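Local coordinates for protein carbon monoxide oxidation system transcription regulator CooA-1 (Carboxydothermus hydrogenoformans, PDB 6CPB) that probably acts as a heme-dependent, carbon monoxide-sensing DNA-binding transcription factor, of which this chain is the N-terminal heme domain, at residues R25-Y36 / F82-Y93. Sequence-based numbering, arbitrary orientation.
Sequences REQRYSKKAILY and FIQAMEDTTILY
Y93 holds CG between its backbone N and carbonyl carbon (chi1 64°), which lays its ring against R25. CB of R25 sits over one ring face, a CH-pi contact 3.9 Å from CB to the ring centroid. Y36 OH approaches the opposite face, 3.8 Å from Y93 CG. I91 has the same chi1 setting for CG1 (74°), and its CD1 lies 3.5 Å from Y29 OH and 3.6 Å from Y36 OH. L35 CG stands over the centre of one face of the Y29 ring. Replacing Y93 by an alanine removes the ring between R25 CB and Y36 OH and is likely to open a gap beside Q27.

Six backbone hydrogen bonds join antiparallel strands 25-29 and 89-93; I91 N to Q27 O is nearly straight (2.9 Å, 170° at the hydrogen). Strands 34-36 and 82-85 also pair antiparallel, and a classic beta bulge sets L35 and Y36 against I83. The type II turn S30-A33 sits where the chain passes from one sheet to the other. There Q84 NE2 donates to K32 O (3.1 Å), while its OE1 is hydrogen-bonded to R54. K31 N reaches D88 OD1 through a longer bond (3.2 Å).

Both strand pairs belong to the cyclic nucleotide-binding (cupin-type) beta roll. E26, R28 and T90 lie on the face opposite Y29 and I91: water links R28 NH1 to T90 OG1, and E26 OE2 forms a salt bridge with K49. Backbone bonds thus join strands within each sheet, while L35 CD2 meets I91 CG2 and I83 CG2 between the sheets.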
ATOM      1  N   ARG A  25      21.674  -1.428  -6.463  1.00 12.35           N
ATOM      2  CA  ARG A  25      22.487  -0.348  -7.000  1.00 13.54           C
ATOM      3  C   ARG A  25      22.204   0.942  -6.236  1.00 12.19           C
ATOM      4  O   ARG A  25      21.168   1.098  -5.601  1.00 13.31           O
ATOM      5  CB  ARG A  25      22.206  -0.143  -8.487  1.00 15.30           C
ATOM      6  CG  ARG A  25      22.774  -1.247  -9.382  1.00 18.21           C
ATOM      7  CD  ARG A  25      22.566  -0.905 -10.863  1.00 21.01           C
ATOM      8  NE  ARG A  25      23.199  -1.863 -11.770  1.00 23.23           N
ATOM      9  CZ  ARG A  25      22.639  -2.997 -12.187  1.00 24.14           C
ATOM     10  NH1 ARG A  25      21.425  -3.341 -11.780  1.00 27.35           N
ATOM     11  NH2 ARG A  25      23.298  -3.794 -13.014  1.00 26.37           N
ATOM     12  N   GLU A  26      23.141   1.870  -6.301  1.00 13.44           N
ATOM     13  CA  GLU A  26      23.038   3.140  -5.599  1.00 12.24           C
ATOM     14  C   GLU A  26      22.981   4.279  -6.604  1.00 12.00           C
ATOM     15  O   GLU A  26      23.574   4.197  -7.679  1.00 12.98           O
ATOM     16  CB  GLU A  26      24.260   3.304  -4.709  1.00 15.84           C
ATOM     17  CG  GLU A  26      24.211   4.351  -3.643  1.00 20.42           C
ATOM     18  CD  GLU A  26      25.236   4.051  -2.548  1.00 25.43           C
ATOM     19  OE1 GLU A  26      26.124   3.206  -2.784  1.00 28.08           O
ATOM     20  OE2 GLU A  26      25.155   4.637  -1.459  1.00 31.81           O
ATOM     21  N   GLN A  27      22.269   5.348  -6.248  1.00 10.97           N
ATOM     22  CA  GLN A  27      22.230   6.539  -7.091  1.00 10.68           C
ATOM     23  C   GLN A  27      22.028   7.750  -6.197  1.00 10.47           C
ATOM     24  O   GLN A  27      21.311   7.679  -5.196  1.00 11.11           O
ATOM     25  CB  GLN A  27      21.120   6.413  -8.136  1.00 11.87           C
ATOM     26  CG  GLN A  27      21.191   7.469  -9.229  1.00 11.70           C
ATOM     27  CD  GLN A  27      20.431   7.063 -10.478  1.00 12.35           C
ATOM     28  OE1 GLN A  27      20.122   5.889 -10.691  1.00 14.59           O
ATOM     29  NE2 GLN A  27      20.148   8.027 -11.329  1.00 11.67           N
ATOM     30  N   ARG A  28      22.668   8.854  -6.580  1.00 10.85           N
ATOM     31  CA  ARG A  28      22.607  10.110  -5.852  1.00 11.11           C
ATOM     32  C   ARG A  28      21.827  11.153  -6.642  1.00 11.13           C
ATOM     33  O   ARG A  28      21.871  11.184  -7.877  1.00 11.99           O
ATOM     34  CB  ARG A  28      24.019  10.641  -5.614  1.00 13.33           C
ATOM     35  CG  ARG A  28      24.828   9.819  -4.649  1.00 15.55           C
ATOM     36  CD  ARG A  28      26.311  10.145  -4.700  1.00 16.91           C
ATOM     37  NE  ARG A  28      26.634  11.519  -4.319  1.00 19.43           N
ATOM     38  CZ  ARG A  28      26.837  11.943  -3.076  1.00 22.74           C
ATOM     39  NH1 ARG A  28      26.710  11.115  -2.051  1.00 23.26           N
ATOM     40  NH2 ARG A  28      27.154  13.214  -2.858  1.00 24.66           N
ATOM     41  N   TYR A  29      21.145  12.023  -5.899  1.00 10.96           N
ATOM     42  CA  TYR A  29      20.300  13.070  -6.459  1.00 11.57           C
ATOM     43  C   TYR A  29      20.501  14.350  -5.676  1.00 12.28           C
ATOM     44  O   TYR A  29      20.597  14.334  -4.450  1.00 14.47           O
ATOM     45  CB  TYR A  29      18.813  12.682  -6.379  1.00 11.90           C
ATOM     46  CG  TYR A  29      18.534  11.376  -7.062  1.00 10.94           C
ATOM     47  CD1 TYR A  29      18.643  10.181  -6.363  1.00 10.53           C
ATOM     48  CD2 TYR A  29      18.225  11.328  -8.411  1.00 11.07           C
ATOM     49  CE1 TYR A  29      18.425   8.981  -6.983  1.00 10.85           C
ATOM     50  CE2 TYR A  29      18.010  10.123  -9.053  1.00 11.12           C
ATOM     51  CZ  TYR A  29      18.103   8.958  -8.323  1.00 10.23           C
ATOM     52  OH  TYR A  29      17.894   7.732  -8.904  1.00 11.49           O
ATOM     53  N   SER A  30      20.524  15.457  -6.386  1.00 13.61           N
ATOM     54  CA  SER A  30      20.554  16.747  -5.728  1.00 14.99           C
ATOM     55  C   SER A  30      19.141  17.237  -5.442  1.00 14.34           C
ATOM     56  O   SER A  30      18.158  16.778  -6.019  1.00 13.48           O
ATOM     57  CB  SER A  30      21.276  17.756  -6.602  1.00 20.09           C
ATOM     58  OG  SER A  30      20.674  17.846  -7.879  1.00 27.98           O
ATOM     59  N   LYS A  31      19.057  18.211  -4.548  1.00 15.40           N
ATOM     60  CA  LYS A  31      17.772  18.780  -4.186  1.00 16.00           C
ATOM     61  C   LYS A  31      17.003  19.207  -5.434  1.00 15.43           C
ATOM     62  O   LYS A  31      17.552  19.847  -6.334  1.00 16.14           O
ATOM     63  CB  LYS A  31      18.012  19.969  -3.264  1.00 19.66           C
ATOM     64  CG  LYS A  31      16.751  20.612  -2.775  1.00 20.75           C
ATOM     65  CD  LYS A  31      17.044  21.671  -1.732  1.00 25.30           C
ATOM     66  CE  LYS A  31      15.768  22.313  -1.237  1.00 29.83           C
ATOM     67  NZ  LYS A  31      16.034  23.269  -0.124  1.00 32.82           N
ATOM     68  N   LYS A  32      15.727  18.822  -5.485  1.00 14.57           N
ATOM     69  CA  LYS A  32      14.746  19.091  -6.539  1.00 14.97           C
ATOM     70  C   LYS A  32      14.879  18.174  -7.754  1.00 13.33           C
ATOM     71  O   LYS A  32      14.022  18.222  -8.642  1.00 14.55           O
ATOM     72  CB  LYS A  32      14.655  20.563  -6.972  1.00 20.00           C
ATOM     73  CG  LYS A  32      14.430  21.545  -5.822  1.00 26.15           C
ATOM     74  CD  LYS A  32      13.365  21.112  -4.792  1.00 34.97           C
ATOM     75  CE  LYS A  32      12.057  21.874  -4.935  1.00 42.88           C
ATOM     76  NZ  LYS A  32      12.105  23.205  -4.278  1.00 46.74           N
ATOM     77  N   ALA A  33      15.884  17.305  -7.801  1.00 11.68           N
ATOM     78  CA  ALA A  33      15.993  16.371  -8.910  1.00 11.90           C
ATOM     79  C   ALA A  33      14.800  15.423  -8.919  1.00 10.97           C
ATOM     80  O   ALA A  33      14.272  15.042  -7.876  1.00 12.97           O
ATOM     81  CB  ALA A  33      17.276  15.564  -8.803  1.00 14.16           C
ATOM     82  N   ILE A  34      14.403  15.016 -10.109  1.00 10.89           N
ATOM     83  CA  ILE A  34      13.345  14.029 -10.292  1.00 11.08           C
ATOM     84  C   ILE A  34      13.988  12.648 -10.341  1.00 10.72           C
ATOM     85  O   ILE A  34      14.798  12.372 -11.229  1.00 13.29           O
ATOM     86  CB  ILE A  34      12.566  14.307 -11.584  1.00 12.68           C
ATOM     87  CG1 ILE A  34      12.052  15.750 -11.621  1.00 15.78           C
ATOM     88  CG2 ILE A  34      11.444  13.282 -11.733  1.00 13.87           C
ATOM     89  CD1 ILE A  34      11.181  16.135 -10.470  1.00 19.73           C
ATOM     90  N   LEU A  35      13.614  11.772  -9.405  1.00  9.94           N
ATOM     91  CA  LEU A  35      14.129  10.401  -9.379  1.00 10.30           C
ATOM     92  C   LEU A  35      13.474   9.538 -10.441  1.00  9.81           C
ATOM     93  O   LEU A  35      14.163   8.847 -11.200  1.00 10.48           O
ATOM     94  CB  LEU A  35      13.899   9.755  -8.011  1.00 10.51           C
ATOM     95  CG  LEU A  35      14.845  10.136  -6.879  1.00 10.56           C
ATOM     96  CD1 LEU A  35      14.660  11.576  -6.421  1.00 12.13           C
ATOM     97  CD2 LEU A  35      14.641   9.195  -5.723  1.00 12.20           C
ATOM     98  N   TYR A  36      12.144   9.527 -10.475  1.00 10.10           N
ATOM     99  CA  TYR A  36      11.384   8.662 -11.367  1.00  9.84           C
ATOM    100  C   TYR A  36      10.064   9.344 -11.684  1.00 10.31           C
ATOM    101  O   TYR A  36       9.636  10.260 -10.971  1.00 10.64           O
ATOM    102  CB  TYR A  36      11.092   7.283 -10.749  1.00 10.42           C
ATOM    103  CG  TYR A  36      12.322   6.493 -10.377  1.00 10.97           C
ATOM    104  CD1 TYR A  36      13.155   5.960 -11.356  1.00 12.25           C
ATOM    105  CD2 TYR A  36      12.664   6.275  -9.045  1.00 12.51           C
ATOM    106  CE1 TYR A  36      14.282   5.243 -11.016  1.00 13.88           C
ATOM    107  CE2 TYR A  36      13.796   5.553  -8.703  1.00 13.73           C
ATOM    108  CZ  TYR A  36      14.597   5.045  -9.692  1.00 15.29           C
ATOM    109  OH  TYR A  36      15.719   4.322  -9.336  1.00 20.51           O
ATOM    110  N   PHE A  82       5.166  10.500  -9.554  1.00 10.32           N
ATOM    111  CA  PHE A  82       6.441  11.184  -9.652  1.00 10.38           C
ATOM    112  C   PHE A  82       7.121  11.153  -8.295  1.00  9.92           C
ATOM    113  O   PHE A  82       6.463  11.171  -7.253  1.00 10.20           O
ATOM    114  CB  PHE A  82       6.231  12.671  -9.998  1.00 11.20           C
ATOM    115  CG  PHE A  82       5.670  12.943 -11.377  1.00 12.27           C
ATOM    116  CD1 PHE A  82       4.319  12.824 -11.646  1.00 13.33           C
ATOM    117  CD2 PHE A  82       6.505  13.359 -12.398  1.00 13.80           C
ATOM    118  CE1 PHE A  82       3.822  13.101 -12.927  1.00 15.16           C
ATOM    119  CE2 PHE A  82       6.019  13.621 -13.658  1.00 16.22           C
ATOM    120  CZ  PHE A  82       4.678  13.504 -13.919  1.00 16.20           C
ATOM    121  N   ILE A  83       8.449  11.147  -8.315  1.00 10.02           N
ATOM    122  CA  ILE A  83       9.252  11.159  -7.097  1.00 10.55           C
ATOM    123  C   ILE A  83      10.366  12.177  -7.276  1.00 10.17           C
ATOM    124  O   ILE A  83      11.121  12.102  -8.250  1.00 10.89           O
ATOM    125  CB  ILE A  83       9.822   9.769  -6.754  1.00 12.03           C
ATOM    126  CG1 ILE A  83       8.686   8.741  -6.560  1.00 13.59           C
ATOM    127  CG2 ILE A  83      10.625   9.841  -5.461  1.00 15.11           C
ATOM    128  CD1 ILE A  83       8.555   7.778  -7.655  1.00 17.16           C
ATOM    129  N   GLN A  84      10.470  13.117  -6.331  1.00 10.41           N
ATOM    130  CA  GLN A  84      11.423  14.222  -6.381  1.00 11.29           C
ATOM    131  C   GLN A  84      12.234  14.314  -5.091  1.00 11.02           C
ATOM    132  O   GLN A  84      11.698  14.169  -3.994  1.00 11.73           O
ATOM    133  CB  GLN A  84      10.669  15.540  -6.600  1.00 12.10           C
ATOM    134  CG  GLN A  84      11.558  16.774  -6.565  1.00 13.53           C
ATOM    135  CD  GLN A  84      10.769  18.030  -6.723  1.00 18.18           C
ATOM    136  OE1 GLN A  84       9.765  18.227  -6.037  1.00 22.44           O
ATOM    137  NE2 GLN A  84      11.196  18.889  -7.634  1.00 21.38           N
ATOM    138  N   ALA A  85      13.526  14.605  -5.222  1.00 10.52           N
ATOM    139  CA  ALA A  85      14.367  14.809  -4.045  1.00 11.26           C
ATOM    140  C   ALA A  85      14.058  16.156  -3.392  1.00 11.15           C
ATOM    141  O   ALA A  85      14.023  17.190  -4.065  1.00 12.11           O
ATOM    142  CB  ALA A  85      15.837  14.763  -4.448  1.00 10.93           C
ATOM    143  N   MET A  86      13.876  16.151  -2.076  1.00 10.91           N
ATOM    144  CA  MET A  86      13.631  17.376  -1.322  1.00 11.52           C
ATOM    145  C   MET A  86      14.906  17.947  -0.725  1.00 12.30           C
ATOM    146  O   MET A  86      14.919  19.086  -0.249  1.00 13.72           O
ATOM    147  CB  MET A  86      12.609  17.112  -0.215  1.00 12.19           C
ATOM    148  CG  MET A  86      11.278  16.663  -0.765  1.00 12.55           C
ATOM    149  SD  MET A  86       9.981  16.508   0.471  1.00 13.26           S
ATOM    150  CE  MET A  86       9.562  18.227   0.685  1.00 14.28           C
ATOM    151  N   GLU A  87      15.973  17.166  -0.748  1.00 13.47           N
ATOM    152  CA  GLU A  87      17.317  17.549  -0.346  1.00 13.61           C
ATOM    153  C   GLU A  87      18.233  16.552  -1.041  1.00 12.97           C
ATOM    154  O   GLU A  87      17.763  15.594  -1.658  1.00 12.45           O
ATOM    155  CB  GLU A  87      17.486  17.470   1.166  1.00 16.37           C
ATOM    156  CG  GLU A  87      17.138  16.135   1.709  1.00 19.97           C
ATOM    157  CD  GLU A  87      16.553  16.170   3.093  1.00 25.05           C
ATOM    158  OE1 GLU A  87      15.600  16.953   3.306  1.00 30.70           O
ATOM    159  OE2 GLU A  87      17.015  15.369   3.941  1.00 23.41           O
ATOM    160  N   ASP A  88      19.540  16.742  -0.915  1.00 12.81           N
ATOM    161  CA  ASP A  88      20.463  15.761  -1.469  1.00 13.29           C
ATOM    162  C   ASP A  88      20.118  14.384  -0.907  1.00 11.94           C
ATOM    163  O   ASP A  88      19.955  14.214   0.304  1.00 12.93           O
ATOM    164  CB  ASP A  88      21.900  16.133  -1.114  1.00 15.80           C
ATOM    165  CG  ASP A  88      22.389  17.378  -1.841  1.00 17.91           C
ATOM    166  OD1 ASP A  88      21.672  17.900  -2.727  1.00 20.78           O
ATOM    167  OD2 ASP A  88      23.493  17.846  -1.503  1.00 23.06           O
ATOM    168  N   THR A  89      20.003  13.400  -1.798  1.00 11.48           N
ATOM    169  CA  THR A  89      19.447  12.093  -1.468  1.00 10.62           C
ATOM    170  C   THR A  89      20.268  10.990  -2.123  1.00 10.83           C
ATOM    171  O   THR A  89      20.716  11.136  -3.264  1.00 11.95           O
ATOM    172  CB  THR A  89      17.990  12.045  -1.955  1.00 10.83           C
ATOM    173  OG1 THR A  89      17.196  12.929  -1.172  1.00 11.62           O
ATOM    174  CG2 THR A  89      17.382  10.659  -1.866  1.00 11.63           C
ATOM    175  N   THR A  90      20.447   9.887  -1.400  1.00 10.50           N
ATOM    176  CA  THR A  90      20.980   8.654  -1.964  1.00 10.38           C
ATOM    177  C   THR A  90      19.933   7.571  -1.818  1.00 10.32           C
ATOM    178  O   THR A  90      19.333   7.425  -0.755  1.00 11.26           O
ATOM    179  CB  THR A  90      22.262   8.228  -1.238  1.00 11.90           C
ATOM    180  OG1 THR A  90      23.260   9.235  -1.433  1.00 13.87           O
ATOM    181  CG2 THR A  90      22.800   6.907  -1.768  1.00 13.65           C
ATOM    182  N   ILE A  91      19.739   6.806  -2.888  1.00 10.31           N
ATOM    183  CA  ILE A  91      18.845   5.655  -2.867  1.00 10.10           C
ATOM    184  C   ILE A  91      19.617   4.384  -3.185  1.00 10.17           C
ATOM    185  O   ILE A  91      20.673   4.402  -3.822  1.00 11.27           O
ATOM    186  CB  ILE A  91      17.650   5.775  -3.823  1.00 11.23           C
ATOM    187  CG1 ILE A  91      18.088   5.575  -5.278  1.00 12.19           C
ATOM    188  CG2 ILE A  91      16.911   7.088  -3.595  1.00 11.63           C
ATOM    189  CD1 ILE A  91      16.951   5.662  -6.287  1.00 12.88           C
ATOM    190  N   LEU A  92      19.043   3.270  -2.735  1.00 10.24           N
ATOM    191  CA  LEU A  92      19.401   1.926  -3.173  1.00 10.38           C
ATOM    192  C   LEU A  92      18.211   1.381  -3.947  1.00 10.74           C
ATOM    193  O   LEU A  92      17.075   1.515  -3.490  1.00 12.93           O
ATOM    194  CB  LEU A  92      19.682   1.024  -1.964  1.00 11.46           C
ATOM    195  CG  LEU A  92      20.909   1.399  -1.138  1.00 15.15           C
ATOM    196  CD1 LEU A  92      21.053   0.435   0.028  1.00 18.68           C
ATOM    197  CD2 LEU A  92      22.182   1.404  -1.986  1.00 19.30           C
ATOM    198  N   TYR A  93      18.452   0.757  -5.104  1.00 10.78           N
ATOM    199  CA  TYR A  93      17.341   0.226  -5.891  1.00 10.88           C
ATOM    200  C   TYR A  93      17.663  -1.138  -6.484  1.00 11.34           C
ATOM    201  O   TYR A  93      18.822  -1.479  -6.725  1.00 12.24           O
ATOM    202  CB  TYR A  93      16.900   1.193  -7.006  1.00 11.89           C
ATOM    203  CG  TYR A  93      17.938   1.464  -8.069  1.00 11.64           C
ATOM    204  CD1 TYR A  93      18.859   2.474  -7.906  1.00 12.92           C
ATOM    205  CD2 TYR A  93      17.982   0.726  -9.243  1.00 13.39           C
ATOM    206  CE1 TYR A  93      19.796   2.750  -8.869  1.00 14.83           C
ATOM    207  CE2 TYR A  93      18.914   1.003 -10.225  1.00 14.36           C
ATOM    208  CZ  TYR A  93      19.826   2.008 -10.018  1.00 14.71           C
ATOM    209  OH  TYR A  93      20.770   2.303 -10.969  1.00 16.94           O
TER
HETATM  210  O   HOH W   1      19.615  -2.418  -9.550  1.00 22.85           O
HETATM  211  O   HOH W   2      25.949   8.533  -1.591  1.00 27.56           O